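Local coordinates for protein methyltransferase (PDB 1IXK) that probably methylates cytidine in tRNA at carbon 5, as an S-adenosyl-L-methionine-dependent RNA methyltransferase of the RsmB/NOP family, at residues 14-17 with 23-26; 145-150 with 186-191. One frame throughout, in Å; residues are numbered along the deposited sequence.

Contact 1 (14-17 with 23-26)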
ATOM      1  N   LEU A  14     -12.416   3.226  22.928  1.00 32.29           N
ATOM      2  CA  LEU A  14     -11.537   2.522  22.005  1.00 31.19           C
ATOM      3  C   LEU A  14     -10.133   3.111  22.049  1.00 31.48           C
ATOM      4  O   LEU A  14      -9.198   2.545  21.486  1.00 31.81           O
ATOM      5  CB  LEU A  14     -12.084   2.586  20.576  1.00 30.97           C
ATOM      6  CG  LEU A  14     -13.368   1.801  20.304  1.00 30.94           C
ATOM      7  CD1 LEU A  14     -13.694   1.868  18.820  1.00 29.93           C
ATOM      8  CD2 LEU A  14     -13.193   0.349  20.740  1.00 29.59           C
ATOM      9  N   GLY A  15      -9.990   4.255  22.714  1.00 31.09           N
ATOM     10  CA  GLY A  15      -8.686   4.879  22.834  1.00 31.18           C
ATOM     11  C   GLY A  15      -8.499   6.171  22.064  1.00 31.71           C
ATOM     12  O   GLY A  15      -7.404   6.733  22.044  1.00 32.50           O
ATOM     13  N   TYR A  16      -9.561   6.654  21.433  1.00 30.76           N
ATOM     14  CA  TYR A  16      -9.476   7.886  20.661  1.00 31.00           C
ATOM     15  C   TYR A  16      -9.609   9.133  21.522  1.00 30.46           C
ATOM     16  O   TYR A  16     -10.319   9.134  22.531  1.00 30.75           O
ATOM     17  CB  TYR A  16     -10.572   7.909  19.598  1.00 31.49           C
ATOM     18  CG  TYR A  16     -10.404   6.880  18.513  1.00 33.59           C
ATOM     19  CD1 TYR A  16      -9.440   7.040  17.519  1.00 34.89           C
ATOM     20  CD2 TYR A  16     -11.240   5.768  18.448  1.00 33.95           C
ATOM     21  CE1 TYR A  16      -9.320   6.126  16.482  1.00 34.44           C
ATOM     22  CE2 TYR A  16     -11.128   4.847  17.416  1.00 34.74           C
ATOM     23  CZ  TYR A  16     -10.170   5.038  16.436  1.00 34.30           C
ATOM     24  OH  TYR A  16     -10.088   4.162  15.385  1.00 35.28           O
ATOM     25  N   SER A  17      -8.918  10.195  21.124  1.00 29.06           N
ATOM     26  CA  SER A  17      -9.005  11.458  21.840  1.00 28.73           C
ATOM     27  C   SER A  17     -10.288  12.103  21.325  1.00 28.16           C
ATOM     28  O   SER A  17     -10.794  11.717  20.269  1.00 28.11           O
ATOM     29  CB  SER A  17      -7.805  12.351  21.507  1.00 28.48           C
ATOM     30  OG  SER A  17      -7.821  12.735  20.141  1.00 27.36           O
ATOM     31  N   ARG A  23     -13.131  14.487  14.593  1.00 17.77           N
ATOM     32  CA  ARG A  23     -12.665  14.491  13.211  1.00 17.04           C
ATOM     33  C   ARG A  23     -13.304  13.351  12.414  1.00 17.68           C
ATOM     34  O   ARG A  23     -13.848  13.568  11.328  1.00 16.21           O
ATOM     35  CB  ARG A  23     -11.137  14.365  13.164  1.00 17.02           C
ATOM     36  CG  ARG A  23     -10.391  15.687  13.343  1.00 17.10           C
ATOM     37  CD  ARG A  23      -8.905  15.471  13.629  1.00 17.16           C
ATOM     38  NE  ARG A  23      -8.197  14.724  12.588  1.00 17.66           N
ATOM     39  CZ  ARG A  23      -7.683  15.257  11.481  1.00 18.49           C
ATOM     40  NH1 ARG A  23      -7.792  16.562  11.254  1.00 15.45           N
ATOM     41  NH2 ARG A  23      -7.049  14.486  10.605  1.00 14.15           N
ATOM     42  N   TYR A  24     -13.253  12.136  12.954  1.00 16.68           N
ATOM     43  CA  TYR A  24     -13.829  11.001  12.245  1.00 18.77           C
ATOM     44  C   TYR A  24     -15.328  11.148  12.030  1.00 16.08           C
ATOM     45  O   TYR A  24     -15.837  10.766  10.982  1.00 15.58           O
ATOM     46  CB  TYR A  24     -13.507   9.685  12.967  1.00 21.91           C
ATOM     47  CG  TYR A  24     -12.023   9.371  12.974  1.00 25.86           C
ATOM     48  CD1 TYR A  24     -11.187   9.854  11.963  1.00 27.10           C
ATOM     49  CD2 TYR A  24     -11.452   8.602  13.984  1.00 28.38           C
ATOM     50  CE1 TYR A  24      -9.824   9.583  11.959  1.00 26.82           C
ATOM     51  CE2 TYR A  24     -10.084   8.322  13.990  1.00 29.64           C
ATOM     52  CZ  TYR A  24      -9.278   8.817  12.973  1.00 30.47           C
ATOM     53  OH  TYR A  24      -7.926   8.548  12.967  1.00 31.25           O
ATOM     54  N   PHE A  25     -16.038  11.704  13.007  1.00 16.98           N
ATOM     55  CA  PHE A  25     -17.476  11.892  12.851  1.00 18.68           C
ATOM     56  C   PHE A  25     -17.755  12.957  11.781  1.00 18.24           C
ATOM     57  O   PHE A  25     -18.729  12.858  11.041  1.00 18.48           O
ATOM     58  CB  PHE A  25     -18.121  12.293  14.182  1.00 22.12           C
ATOM     59  CG  PHE A  25     -19.609  12.500  14.094  1.00 26.90           C
ATOM     60  CD1 PHE A  25     -20.138  13.759  13.816  1.00 29.11           C
ATOM     61  CD2 PHE A  25     -20.482  11.428  14.252  1.00 28.35           C
ATOM     62  CE1 PHE A  25     -21.518  13.945  13.694  1.00 29.60           C
ATOM     63  CE2 PHE A  25     -21.863  11.606  14.130  1.00 29.68           C
ATOM     64  CZ  PHE A  25     -22.380  12.867  13.852  1.00 29.10           C
ATOM     65  N   GLN A  26     -16.896  13.967  11.694  1.00 19.24           N
ATOM     66  CA  GLN A  26     -17.069  15.014  10.687  1.00 20.58           C
ATOM     67  C   GLN A  26     -16.802  14.481   9.281  1.00 20.82           C
ATOM     68  O   GLN A  26     -17.353  14.979   8.297  1.00 18.54           O
ATOM     69  CB  GLN A  26     -16.125  16.181  10.964  1.00 24.85           C
ATOM     70  CG  GLN A  26     -16.348  16.844  12.303  1.00 29.28           C
ATOM     71  CD  GLN A  26     -15.432  18.024  12.519  1.00 33.85           C
ATOM     72  OE1 GLN A  26     -14.218  17.916  12.353  1.00 36.60           O
ATOM     73  NE2 GLN A  26     -16.007  19.159  12.895  1.00 36.20           N
TER
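The hydroxyl of Y24 is hydrogen-bonded to OE2 of E250, which ties down the far end of a ring whose edge is turned toward the face of the Y16 ring. The other oxygen of that carboxylate forms a salt bridge with NH2 of R23, so adjacent residues of helix 18-28 take one oxygen each; R23 NH2 also bridges OE1 of E252. Between the two tyrosines themselves the contact is purely aromatic. It is an offset edge-to-face pair, with the ring planes at 88° and the centroids 5.5 Å apart. CE2 of Y24 does most of the touching. It comes within 3.4 Å of CE1 of Y16, and stays 3.8 Å from Y16 CD1, so it rests towards one side of the Y16 ring and not over its middle. For its part, Y16 CE1 lies at the rim of the Y24 ring, in its plane. In Y24, CG stands beside the backbone N, opposite the carbonyl carbon (chi1 -65°), and the ring is then twisted to chi2 -27°; together these torsions present the CD2–CE2 side to Y16. Long side chains make this reach possible, since the two CA atoms are 10.0 Å apart.

The connection from helix to helix is short: G15, with positive phi, ends helix 5-13 in a Schellman motif, and OG of S17 caps the next helix at the N of F20. Y16, between them, is buried. Its ring also packs on L11 of helix 5-13 and on A36 of helix 31-38, while Y24 touches A32 of that same helix, so the pair sits where helices 5-13, 18-28 and 31-38 converge.

Contact 2 (145-150 with 186-191); sequences VIYAFD and VEFDKI
Y147 reaches across to F188 and V186 with its ring and hydroxyl, and its contacts change along the way. CB points toward the 186-191 segment, and chi1 of -72° sets CG beside the backbone N, which puts the CD1 side of the ring next to F188. CG lies 4.2 Å from CE1 of F188. At CD1 the contact tightens: it is 3.5 Å from F188 CE1 and 4.0 Å from F188 CZ. Y147 CD1 lies near the plane of the F188 ring, at its edge, and although the two ring planes are almost perpendicular (89°), the approach is oblique. At the tip, OH of Y147 comes to 4.4 Å from CG2 of V186, a loose van der Waals contact. V186 serves both rings, because its CG1 rests 3.9 Å above one face of F188, offset toward the rim.

No backbone hydrogen bond links the segments: strand 121-124 runs between them, parallel to both, and I121 and A123 also pack on F188. F188 opens strand 188-194, just before the break at D189. Aromatic side chains thus join 145-149 to 188-194 in the mixed sheet of a Rossmann-like class I methyltransferase fold, where D150 is predicted to bind S-adenosyl-L-methionine.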
ATOM      1  N   VAL A 145      14.488  -3.248 -14.180  1.00 14.93           N
ATOM      2  CA  VAL A 145      15.254  -3.063 -12.950  1.00 15.10           C
ATOM      3  C   VAL A 145      14.425  -2.377 -11.878  1.00 14.07           C
ATOM      4  O   VAL A 145      13.605  -1.505 -12.175  1.00 12.93           O
ATOM      5  CB  VAL A 145      16.514  -2.194 -13.184  1.00 18.80           C
ATOM      6  CG1 VAL A 145      17.340  -2.123 -11.900  1.00 19.18           C
ATOM      7  CG2 VAL A 145      17.341  -2.763 -14.318  1.00 21.45           C
ATOM      8  N   ILE A 146      14.635  -2.778 -10.630  1.00 10.63           N
ATOM      9  CA  ILE A 146      13.928  -2.169  -9.513  1.00 11.19           C
ATOM     10  C   ILE A 146      14.942  -1.698  -8.490  1.00 10.69           C
ATOM     11  O   ILE A 146      15.717  -2.498  -7.975  1.00 11.72           O
ATOM     12  CB  ILE A 146      13.005  -3.160  -8.788  1.00 11.16           C
ATOM     13  CG1 ILE A 146      11.896  -3.641  -9.730  1.00 13.74           C
ATOM     14  CG2 ILE A 146      12.420  -2.490  -7.542  1.00 10.18           C
ATOM     15  CD1 ILE A 146      11.169  -4.872  -9.214  1.00 13.64           C
ATOM     16  N   TYR A 147      14.946  -0.399  -8.211  1.00 11.18           N
ATOM     17  CA  TYR A 147      15.848   0.153  -7.206  1.00 11.91           C
ATOM     18  C   TYR A 147      15.053   0.301  -5.910  1.00 12.71           C
ATOM     19  O   TYR A 147      13.924   0.794  -5.927  1.00 12.35           O
ATOM     20  CB  TYR A 147      16.369   1.533  -7.635  1.00 15.35           C
ATOM     21  CG  TYR A 147      17.364   1.504  -8.773  1.00 19.79           C
ATOM     22  CD1 TYR A 147      16.943   1.486 -10.102  1.00 19.17           C
ATOM     23  CD2 TYR A 147      18.735   1.484  -8.517  1.00 23.72           C
ATOM     24  CE1 TYR A 147      17.864   1.453 -11.151  1.00 23.67           C
ATOM     25  CE2 TYR A 147      19.666   1.451  -9.556  1.00 26.80           C
ATOM     26  CZ  TYR A 147      19.224   1.438 -10.870  1.00 26.69           C
ATOM     27  OH  TYR A 147      20.144   1.429 -11.895  1.00 27.66           O
ATOM     28  N   ALA A 148      15.634  -0.132  -4.794  1.00 10.62           N
ATOM     29  CA  ALA A 148      14.973  -0.026  -3.493  1.00 12.50           C
ATOM     30  C   ALA A 148      15.991   0.470  -2.469  1.00 12.38           C
ATOM     31  O   ALA A 148      17.194   0.255  -2.629  1.00 10.50           O
ATOM     32  CB  ALA A 148      14.406  -1.376  -3.068  1.00 13.47           C
ATOM     33  N   PHE A 149      15.497   1.131  -1.424  1.00 14.01           N
ATOM     34  CA  PHE A 149      16.351   1.706  -0.385  1.00 15.68           C
ATOM     35  C   PHE A 149      15.899   1.337   1.026  1.00 15.28           C
ATOM     36  O   PHE A 149      14.706   1.359   1.332  1.00 18.22           O
ATOM     37  CB  PHE A 149      16.351   3.240  -0.496  1.00 16.79           C
ATOM     38  CG  PHE A 149      16.650   3.763  -1.876  1.00 17.94           C
ATOM     39  CD1 PHE A 149      15.728   3.617  -2.910  1.00 17.81           C
ATOM     40  CD2 PHE A 149      17.848   4.422  -2.135  1.00 17.79           C
ATOM     41  CE1 PHE A 149      15.996   4.122  -4.182  1.00 19.57           C
ATOM     42  CE2 PHE A 149      18.125   4.931  -3.406  1.00 20.06           C
ATOM     43  CZ  PHE A 149      17.197   4.780  -4.432  1.00 18.40           C
ATOM     44  N   ASP A 150      16.857   1.008   1.886  1.00 15.16           N
ATOM     45  CA  ASP A 150      16.568   0.673   3.279  1.00 15.60           C
ATOM     46  C   ASP A 150      17.741   1.169   4.121  1.00 16.16           C
ATOM     47  O   ASP A 150      18.886   0.810   3.857  1.00 14.48           O
ATOM     48  CB  ASP A 150      16.423  -0.839   3.458  1.00 19.24           C
ATOM     49  CG  ASP A 150      15.734  -1.214   4.771  1.00 22.10           C
ATOM     50  OD1 ASP A 150      15.844  -0.446   5.756  1.00 23.81           O
ATOM     51  OD2 ASP A 150      15.087  -2.282   4.817  1.00 23.04           O
ATOM     52  N   VAL A 186      19.255   8.745 -12.326  1.00 25.65           N
ATOM     53  CA  VAL A 186      18.512   7.796 -13.144  1.00 23.70           C
ATOM     54  C   VAL A 186      17.093   8.322 -13.370  1.00 21.25           C
ATOM     55  O   VAL A 186      16.487   8.892 -12.467  1.00 19.47           O
ATOM     56  CB  VAL A 186      18.426   6.414 -12.456  1.00 23.11           C
ATOM     57  CG1 VAL A 186      17.485   5.502 -13.224  1.00 24.10           C
ATOM     58  CG2 VAL A 186      19.810   5.788 -12.378  1.00 26.22           C
ATOM     59  N   GLU A 187      16.581   8.141 -14.583  1.00 21.66           N
ATOM     60  CA  GLU A 187      15.224   8.571 -14.927  1.00 22.64           C
ATOM     61  C   GLU A 187      14.352   7.321 -14.852  1.00 19.00           C
ATOM     62  O   GLU A 187      14.657   6.314 -15.481  1.00 18.61           O
ATOM     63  CB  GLU A 187      15.188   9.149 -16.345  1.00 26.14           C
ATOM     64  CG  GLU A 187      15.751   8.211 -17.411  1.00 34.29           C
ATOM     65  CD  GLU A 187      17.227   7.908 -17.210  1.00 37.94           C
ATOM     66  OE1 GLU A 187      18.047   8.847 -17.310  1.00 41.71           O
ATOM     67  OE2 GLU A 187      17.570   6.735 -16.948  1.00 40.78           O
ATOM     68  N   PHE A 188      13.262   7.394 -14.096  1.00 16.20           N
ATOM     69  CA  PHE A 188      12.388   6.240 -13.906  1.00 14.77           C
ATOM     70  C   PHE A 188      11.109   6.204 -14.723  1.00 13.19           C
ATOM     71  O   PHE A 188      10.506   7.237 -14.993  1.00 14.28           O
ATOM     72  CB  PHE A 188      12.021   6.124 -12.421  1.00 14.80           C
ATOM     73  CG  PHE A 188      13.186   5.783 -11.541  1.00 13.42           C
ATOM     74  CD1 PHE A 188      13.512   4.453 -11.282  1.00 13.95           C
ATOM     75  CD2 PHE A 188      13.976   6.786 -10.994  1.00 15.65           C
ATOM     76  CE1 PHE A 188      14.616   4.130 -10.496  1.00 13.92           C
ATOM     77  CE2 PHE A 188      15.085   6.473 -10.205  1.00 14.71           C
ATOM     78  CZ  PHE A 188      15.402   5.138  -9.954  1.00 16.41           C
ATOM     79  N   ASP A 189      10.699   4.994 -15.098  1.00 11.79           N
ATOM     80  CA  ASP A 189       9.457   4.789 -15.837  1.00 10.76           C
ATOM     81  C   ASP A 189       8.310   4.727 -14.834  1.00 10.86           C
ATOM     82  O   ASP A 189       7.223   5.248 -15.083  1.00 10.99           O
ATOM     83  CB  ASP A 189       9.466   3.451 -16.596  1.00 10.47           C
ATOM     84  CG  ASP A 189      10.461   3.421 -17.735  1.00 13.39           C
ATOM     85  OD1 ASP A 189      10.407   4.326 -18.592  1.00 13.87           O
ATOM     86  OD2 ASP A 189      11.284   2.481 -17.777  1.00 12.96           O
ATOM     87  N   LYS A 190       8.559   4.064 -13.705  1.00 10.54           N
ATOM     88  CA  LYS A 190       7.543   3.872 -12.668  1.00 10.86           C
ATOM     89  C   LYS A 190       8.118   4.035 -11.264  1.00 11.30           C
ATOM     90  O   LYS A 190       9.260   3.645 -11.005  1.00 10.15           O
ATOM     91  CB  LYS A 190       6.959   2.458 -12.760  1.00 11.69           C
ATOM     92  CG  LYS A 190       6.328   2.076 -14.085  1.00 15.46           C
ATOM     93  CD  LYS A 190       4.998   2.747 -14.278  1.00 15.98           C
ATOM     94  CE  LYS A 190       4.073   1.888 -15.130  1.00 19.33           C
ATOM     95  NZ  LYS A 190       4.677   1.485 -16.420  1.00 20.63           N
ATOM     96  N   ILE A 191       7.318   4.597 -10.364  1.00  8.38           N
ATOM     97  CA  ILE A 191       7.739   4.779  -8.979  1.00  9.49           C
ATOM     98  C   ILE A 191       6.644   4.350  -8.013  1.00  8.45           C
ATOM     99  O   ILE A 191       5.484   4.719  -8.172  1.00  8.00           O
ATOM    100  CB  ILE A 191       8.103   6.251  -8.687  1.00 10.94           C
ATOM    101  CG1 ILE A 191       9.318   6.645  -9.527  1.00 12.97           C
ATOM    102  CG2 ILE A 191       8.384   6.440  -7.186  1.00 11.80           C
ATOM    103  CD1 ILE A 191       9.809   8.037  -9.290  1.00 18.73           C
TER

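Contact 1 comes first along the chain and is complete before contact 2 begins. Their centres are 38 Å apart, with nearest atoms about 25 Å from each other, on opposite sides of the chain's centre. They share no helix or strand: 14-17 with 23-26 belongs to the N-terminal helices, 145-150 with 186-191 to the large mixed sheet. Strand 188-194 ends at D194, predicted to bind the cofactor, shortly before C197, which is disulfide-bonded to C247, the predicted nucleophile. Contact 1 also lies near that region: the side chain of Y24 is about 11 Å from that of C247. The N-terminal helices and the cofactor-binding sheet thus both border the probable catalytic region.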